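Local coordinates for PlaB phospholipase (Legionella pneumophila, PDB 6ZTI), which probably hydrolyses phospholipids as a virulence-associated alpha/beta hydrolase whose activity is controlled by NAD(H)-mediated tetramerization, at residues N338-I343 / T392-Y397. Sequence-based numbering, arbitrary orientation.
Sequences NRYSMI and TYFLDY. With SND (thionicotinamide-adenine-dinucleotide), chain J.
Tyr340 and Asp396 form a non-hydrogen-bonded pair at the end of an antiparallel ladder, and Met342 and Phe394 form the next one. Between and beyond them, Ser341 with Leu395 and Ile343 with Tyr393 each exchange two backbone hydrogen bonds. Tyr340 runs from the strand across Asp396. Tyr340 CB meets Leu395 O at 3.2 Å and Phe394 CZ at 3.5 Å. Tyr340 CG sits beside the backbone N, anti to the carbonyl carbon (chi1 -54°), and stays near Phe394 CZ. Leu395 O also borders CG and CD2 at the ring edge. Tyr340 CD2 reaches Asp396 CA at 3.6 Å, and Tyr340 CE2 comes to 3.8 Å from Asp396 OD2. At the tip, Tyr340 OH accepts a nearly straight hydrogen bond from Asn338 N (2.9 Å). The Tyr340 and Phe394 rings are nearly parallel but slid apart, with planes at 30° and little overlap. Asn338 ND2 donates to the syn lone pair of Asp396 OD2 at 2.8 Å. The other oxygen, OD1, caps Ile399 N, so the carboxylate ties the loop before one strand to the start of helix 397-404. On the opposite face, Ile343 CD1 packs on Leu395 CD1. Tyr393 starts on that face, but its ring leads away from Ile343. Tyr393 OH donates to N3A of one bound thio-NAD at 2.8 Å and is also hydrogen-bonded to N6A of another. The arrangement is an antiparallel strand pair within a mixed beta-sheet, with an Asp N-cap at one end and a dinucleotide-binding tyrosine at the other.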
ATOM      1  N   ASN B 338       0.342  27.033  27.910  1.00 12.41           N
ATOM      2  CA  ASN B 338       1.676  27.349  28.407  1.00 12.98           C
ATOM      3  C   ASN B 338       2.534  27.791  27.229  1.00 11.42           C
ATOM      4  O   ASN B 338       2.025  28.427  26.306  1.00 13.38           O
ATOM      5  CB  ASN B 338       2.277  26.148  29.140  1.00  7.67           C
ATOM      6  CG  ASN B 338       1.573  25.865  30.462  1.00 14.06           C
ATOM      7  OD1 ASN B 338       1.273  26.782  31.220  1.00 18.78           O
ATOM      8  ND2 ASN B 338       1.277  24.601  30.720  1.00 18.92           N
ATOM      9  N   ARG B 339       3.828  27.483  27.259  1.00 10.62           N
ATOM     10  CA  ARG B 339       4.729  27.677  26.133  1.00  6.26           C
ATOM     11  C   ARG B 339       5.300  26.319  25.765  1.00  7.86           C
ATOM     12  O   ARG B 339       5.496  25.467  26.637  1.00  9.90           O
ATOM     13  CB  ARG B 339       5.824  28.683  26.479  1.00  8.27           C
ATOM     14  CG  ARG B 339       5.278  29.915  27.160  1.00 15.59           C
ATOM     15  CD  ARG B 339       6.350  30.854  27.594  1.00 17.85           C
ATOM     16  NE  ARG B 339       7.279  30.235  28.526  1.00 15.67           N
ATOM     17  CZ  ARG B 339       8.434  30.778  28.882  1.00 23.42           C
ATOM     18  NH1 ARG B 339       8.790  31.961  28.397  1.00 20.15           N
ATOM     19  NH2 ARG B 339       9.229  30.136  29.726  1.00 19.61           N
ATOM     20  N   TYR B 340       5.524  26.100  24.466  1.00  5.08           N
ATOM     21  CA  TYR B 340       5.800  24.767  23.947  1.00 10.74           C
ATOM     22  C   TYR B 340       7.048  24.739  23.069  1.00 12.31           C
ATOM     23  O   TYR B 340       7.446  25.752  22.489  1.00  8.70           O
ATOM     24  CB  TYR B 340       4.557  24.244  23.170  1.00 11.35           C
ATOM     25  CG  TYR B 340       3.293  24.311  24.018  1.00  6.80           C
ATOM     26  CD1 TYR B 340       2.570  25.478  24.114  1.00  7.69           C
ATOM     27  CD2 TYR B 340       2.854  23.215  24.756  1.00  9.19           C
ATOM     28  CE1 TYR B 340       1.439  25.559  24.900  1.00  5.97           C
ATOM     29  CE2 TYR B 340       1.734  23.291  25.547  1.00  8.41           C
ATOM     30  CZ  TYR B 340       1.028  24.468  25.609  1.00 13.07           C
ATOM     31  OH  TYR B 340      -0.093  24.583  26.379  1.00 12.39           O
ATOM     32  N   SER B 341       7.679  23.559  23.003  1.00  7.73           N
ATOM     33  CA  SER B 341       8.850  23.299  22.175  1.00  3.78           C
ATOM     34  C   SER B 341       8.528  22.165  21.210  1.00  4.77           C
ATOM     35  O   SER B 341       7.809  21.226  21.561  1.00  9.54           O
ATOM     36  CB  SER B 341      10.065  22.928  23.020  1.00  7.37           C
ATOM     37  OG  SER B 341      10.320  23.903  24.019  1.00 10.09           O
ATOM     38  N   MET B 342       9.053  22.258  19.990  1.00  6.66           N
ATOM     39  CA  MET B 342       8.864  21.230  18.981  1.00  7.08           C
ATOM     40  C   MET B 342      10.223  20.661  18.609  1.00  5.73           C
ATOM     41  O   MET B 342      11.192  21.405  18.422  1.00  9.52           O
ATOM     42  CB  MET B 342       8.148  21.792  17.757  1.00  6.99           C
ATOM     43  CG  MET B 342       7.644  20.736  16.827  1.00 10.99           C
ATOM     44  SD  MET B 342       6.402  21.336  15.692  1.00  9.35           S
ATOM     45  CE  MET B 342       7.423  21.704  14.279  1.00 10.85           C
ATOM     46  N   ILE B 343      10.301  19.346  18.563  1.00  7.20           N
ATOM     47  CA  ILE B 343      11.507  18.640  18.182  1.00  6.33           C
ATOM     48  C   ILE B 343      11.196  17.887  16.904  1.00  5.37           C
ATOM     49  O   ILE B 343      10.197  17.161  16.835  1.00  9.20           O
ATOM     50  CB  ILE B 343      11.977  17.672  19.279  1.00 10.49           C
ATOM     51  CG1 ILE B 343      12.005  18.361  20.641  1.00 15.17           C
ATOM     52  CG2 ILE B 343      13.364  17.107  18.903  1.00  8.45           C
ATOM     53  CD1 ILE B 343      12.522  17.459  21.753  1.00 11.06           C
ATOM     54  N   THR B 392       8.197  13.956  14.827  1.00  6.71           N
ATOM     55  CA  THR B 392       8.054  15.266  15.450  1.00 11.67           C
ATOM     56  C   THR B 392       7.344  15.121  16.792  1.00  6.45           C
ATOM     57  O   THR B 392       6.220  14.612  16.853  1.00 10.26           O
ATOM     58  CB  THR B 392       7.301  16.227  14.519  1.00  7.12           C
ATOM     59  OG1 THR B 392       8.058  16.426  13.311  1.00 10.67           O
ATOM     60  CG2 THR B 392       7.107  17.552  15.177  1.00 10.10           C
ATOM     61  N   TYR B 393       7.994  15.576  17.855  1.00  6.27           N
ATOM     62  CA  TYR B 393       7.388  15.658  19.178  1.00  6.29           C
ATOM     63  C   TYR B 393       7.084  17.110  19.501  1.00  7.28           C
ATOM     64  O   TYR B 393       7.862  18.005  19.172  1.00  8.06           O
ATOM     65  CB  TYR B 393       8.314  15.098  20.269  1.00  9.74           C
ATOM     66  CG  TYR B 393       8.024  13.660  20.679  1.00  9.51           C
ATOM     67  CD1 TYR B 393       8.181  12.622  19.788  1.00 11.22           C
ATOM     68  CD2 TYR B 393       7.618  13.358  21.965  1.00 11.06           C
ATOM     69  CE1 TYR B 393       7.922  11.320  20.153  1.00 11.15           C
ATOM     70  CE2 TYR B 393       7.358  12.047  22.347  1.00 15.71           C
ATOM     71  CZ  TYR B 393       7.521  11.035  21.442  1.00  7.89           C
ATOM     72  OH  TYR B 393       7.263   9.731  21.817  1.00 11.15           O
ATOM     73  N   PHE B 394       5.970  17.320  20.185  1.00  7.68           N
ATOM     74  CA  PHE B 394       5.523  18.621  20.647  1.00  6.00           C
ATOM     75  C   PHE B 394       5.369  18.530  22.156  1.00  6.25           C
ATOM     76  O   PHE B 394       4.611  17.683  22.657  1.00  6.57           O
ATOM     77  CB  PHE B 394       4.204  18.977  19.954  1.00  7.94           C
ATOM     78  CG  PHE B 394       3.793  20.412  20.094  1.00 10.42           C
ATOM     79  CD1 PHE B 394       4.710  21.441  19.894  1.00  7.98           C
ATOM     80  CD2 PHE B 394       2.476  20.733  20.376  1.00 11.91           C
ATOM     81  CE1 PHE B 394       4.315  22.745  20.017  1.00  6.85           C
ATOM     82  CE2 PHE B 394       2.081  22.035  20.492  1.00 10.14           C
ATOM     83  CZ  PHE B 394       3.002  23.044  20.322  1.00 10.18           C
ATOM     84  N   LEU B 395       6.085  19.394  22.873  1.00  5.84           N
ATOM     85  CA  LEU B 395       6.244  19.286  24.310  1.00  5.82           C
ATOM     86  C   LEU B 395       5.868  20.590  24.989  1.00 10.07           C
ATOM     87  O   LEU B 395       6.032  21.680  24.428  1.00  5.80           O
ATOM     88  CB  LEU B 395       7.697  18.950  24.701  1.00  7.19           C
ATOM     89  CG  LEU B 395       8.348  17.780  23.973  1.00  9.40           C
ATOM     90  CD1 LEU B 395       9.816  17.703  24.409  1.00  8.53           C
ATOM     91  CD2 LEU B 395       7.628  16.482  24.234  1.00 11.83           C
ATOM     92  N   ASP B 396       5.403  20.457  26.227  1.00  7.79           N
ATOM     93  CA  ASP B 396       5.116  21.603  27.079  1.00  9.32           C
ATOM     94  C   ASP B 396       6.418  22.014  27.748  1.00  6.58           C
ATOM     95  O   ASP B 396       6.927  21.316  28.629  1.00  9.83           O
ATOM     96  CB  ASP B 396       4.038  21.251  28.101  1.00  8.89           C
ATOM     97  CG  ASP B 396       3.573  22.445  28.910  1.00 14.20           C
ATOM     98  OD1 ASP B 396       4.418  23.281  29.293  1.00 12.47           O
ATOM     99  OD2 ASP B 396       2.352  22.548  29.171  1.00 16.97           O
ATOM    100  N   TYR B 397       6.965  23.148  27.330  1.00  9.32           N
ATOM    101  CA  TYR B 397       8.259  23.552  27.852  1.00 10.03           C
ATOM    102  C   TYR B 397       8.176  23.926  29.325  1.00  9.16           C
ATOM    103  O   TYR B 397       9.097  23.648  30.096  1.00  9.73           O
ATOM    104  CB  TYR B 397       8.811  24.724  27.055  1.00  6.33           C
ATOM    105  CG  TYR B 397      10.108  25.225  27.644  1.00  8.01           C
ATOM    106  CD1 TYR B 397      10.111  26.186  28.643  1.00 13.74           C
ATOM    107  CD2 TYR B 397      11.332  24.705  27.227  1.00 10.76           C
ATOM    108  CE1 TYR B 397      11.292  26.636  29.196  1.00 16.87           C
ATOM    109  CE2 TYR B 397      12.519  25.148  27.775  1.00 12.10           C
ATOM    110  CZ  TYR B 397      12.490  26.112  28.766  1.00 16.89           C
ATOM    111  OH  TYR B 397      13.660  26.578  29.324  1.00 22.64           O
TER
HETATM  112  PA  SND J 503       2.474   9.333  29.105  1.00 10.28           P
HETATM  113  O1A SND J 503       3.319   8.236  29.694  1.00  9.33           O
HETATM  114  O2A SND J 503       1.004   9.116  29.093  1.00 13.35           O
HETATM  115  O5B SND J 503       2.979   9.612  27.595  1.00  9.34           O
HETATM  116  C5B SND J 503       2.445  10.621  26.720  1.00 16.74           C
HETATM  117  C4B SND J 503       2.981  10.298  25.345  1.00  7.09           C
HETATM  118  O4B SND J 503       4.426  10.383  25.339  1.00 12.61           O
HETATM  119  C3B SND J 503       2.671   8.890  24.862  1.00  8.26           C
HETATM  120  O3B SND J 503       2.671   8.899  23.450  1.00  8.39           O
HETATM  121  C2B SND J 503       3.854   8.092  25.397  1.00  7.63           C
HETATM  122  O2B SND J 503       4.029   6.886  24.664  1.00  6.68           O
HETATM  123  C1B SND J 503       4.986   9.093  25.151  1.00  6.20           C
HETATM  124  N9A SND J 503       6.130   8.953  26.044  1.00  7.38           N
HETATM  125  C8A SND J 503       6.116   8.679  27.387  1.00  8.57           C
HETATM  126  N7A SND J 503       7.308   8.606  27.930  1.00 12.94           N
HETATM  127  C5A SND J 503       8.168   8.850  26.868  1.00 11.09           C
HETATM  128  C6A SND J 503       9.570   8.917  26.778  1.00  9.51           C
HETATM  129  N6A SND J 503      10.389   8.709  27.807  1.00  5.25           N
HETATM  130  N1A SND J 503      10.111   9.208  25.570  1.00  8.67           N
HETATM  131  C2A SND J 503       9.295   9.407  24.531  1.00  8.06           C
HETATM  132  N3A SND J 503       7.961   9.347  24.491  1.00  6.94           N
HETATM  133  C4A SND J 503       7.454   9.067  25.700  1.00  9.77           C
HETATM  134  O3  SND J 503       2.718  10.737  29.809  1.00 10.33           O
HETATM  135  PN  SND J 503       3.087  11.200  31.291  1.00 11.44           P
HETATM  136  O1N SND J 503       2.360  10.350  32.263  1.00 11.31           O
HETATM  137  O2N SND J 503       2.932  12.665  31.344  1.00 11.41           O
HETATM  138  O5D SND J 503       4.627  10.780  31.335  1.00  9.18           O
HETATM  139  C5D SND J 503       5.515  11.302  32.347  1.00  7.28           C
HETATM  140  C4D SND J 503       6.590  10.281  32.625  1.00  9.48           C
HETATM  141  O4D SND J 503       6.048   9.180  33.390  1.00  9.76           O
HETATM  142  C3D SND J 503       7.233   9.647  31.395  1.00  9.60           C
HETATM  143  O3D SND J 503       8.600   9.425  31.688  1.00 10.33           O
HETATM  144  C2D SND J 503       6.510   8.309  31.276  1.00  6.41           C
HETATM  145  O2D SND J 503       7.310   7.339  30.608  1.00  9.59           O
HETATM  146  C1D SND J 503       6.341   7.965  32.745  1.00  8.44           C
HETATM  147  N1N SND J 503       5.173   7.016  32.973  1.00  9.44           N
HETATM  148  C2N SND J 503       5.413   5.833  33.563  1.00 14.54           C
HETATM  149  C3N SND J 503       4.364   4.986  33.865  1.00 11.63           C
HETATM  150  C7N SND J 503       4.597   3.670  34.516  1.00 12.67           C
HETATM  151  S7N SND J 503       3.319   2.704  34.972  1.00 39.15           S
HETATM  152  N7N SND J 503       5.849   3.309  34.707  1.00 11.79           N
HETATM  153  C4N SND J 503       3.073   5.386  33.533  1.00 12.74           C
HETATM  154  C5N SND J 503       2.862   6.600  32.910  1.00 15.24           C
HETATM  155  C6N SND J 503       3.932   7.411  32.636  1.00  7.88           C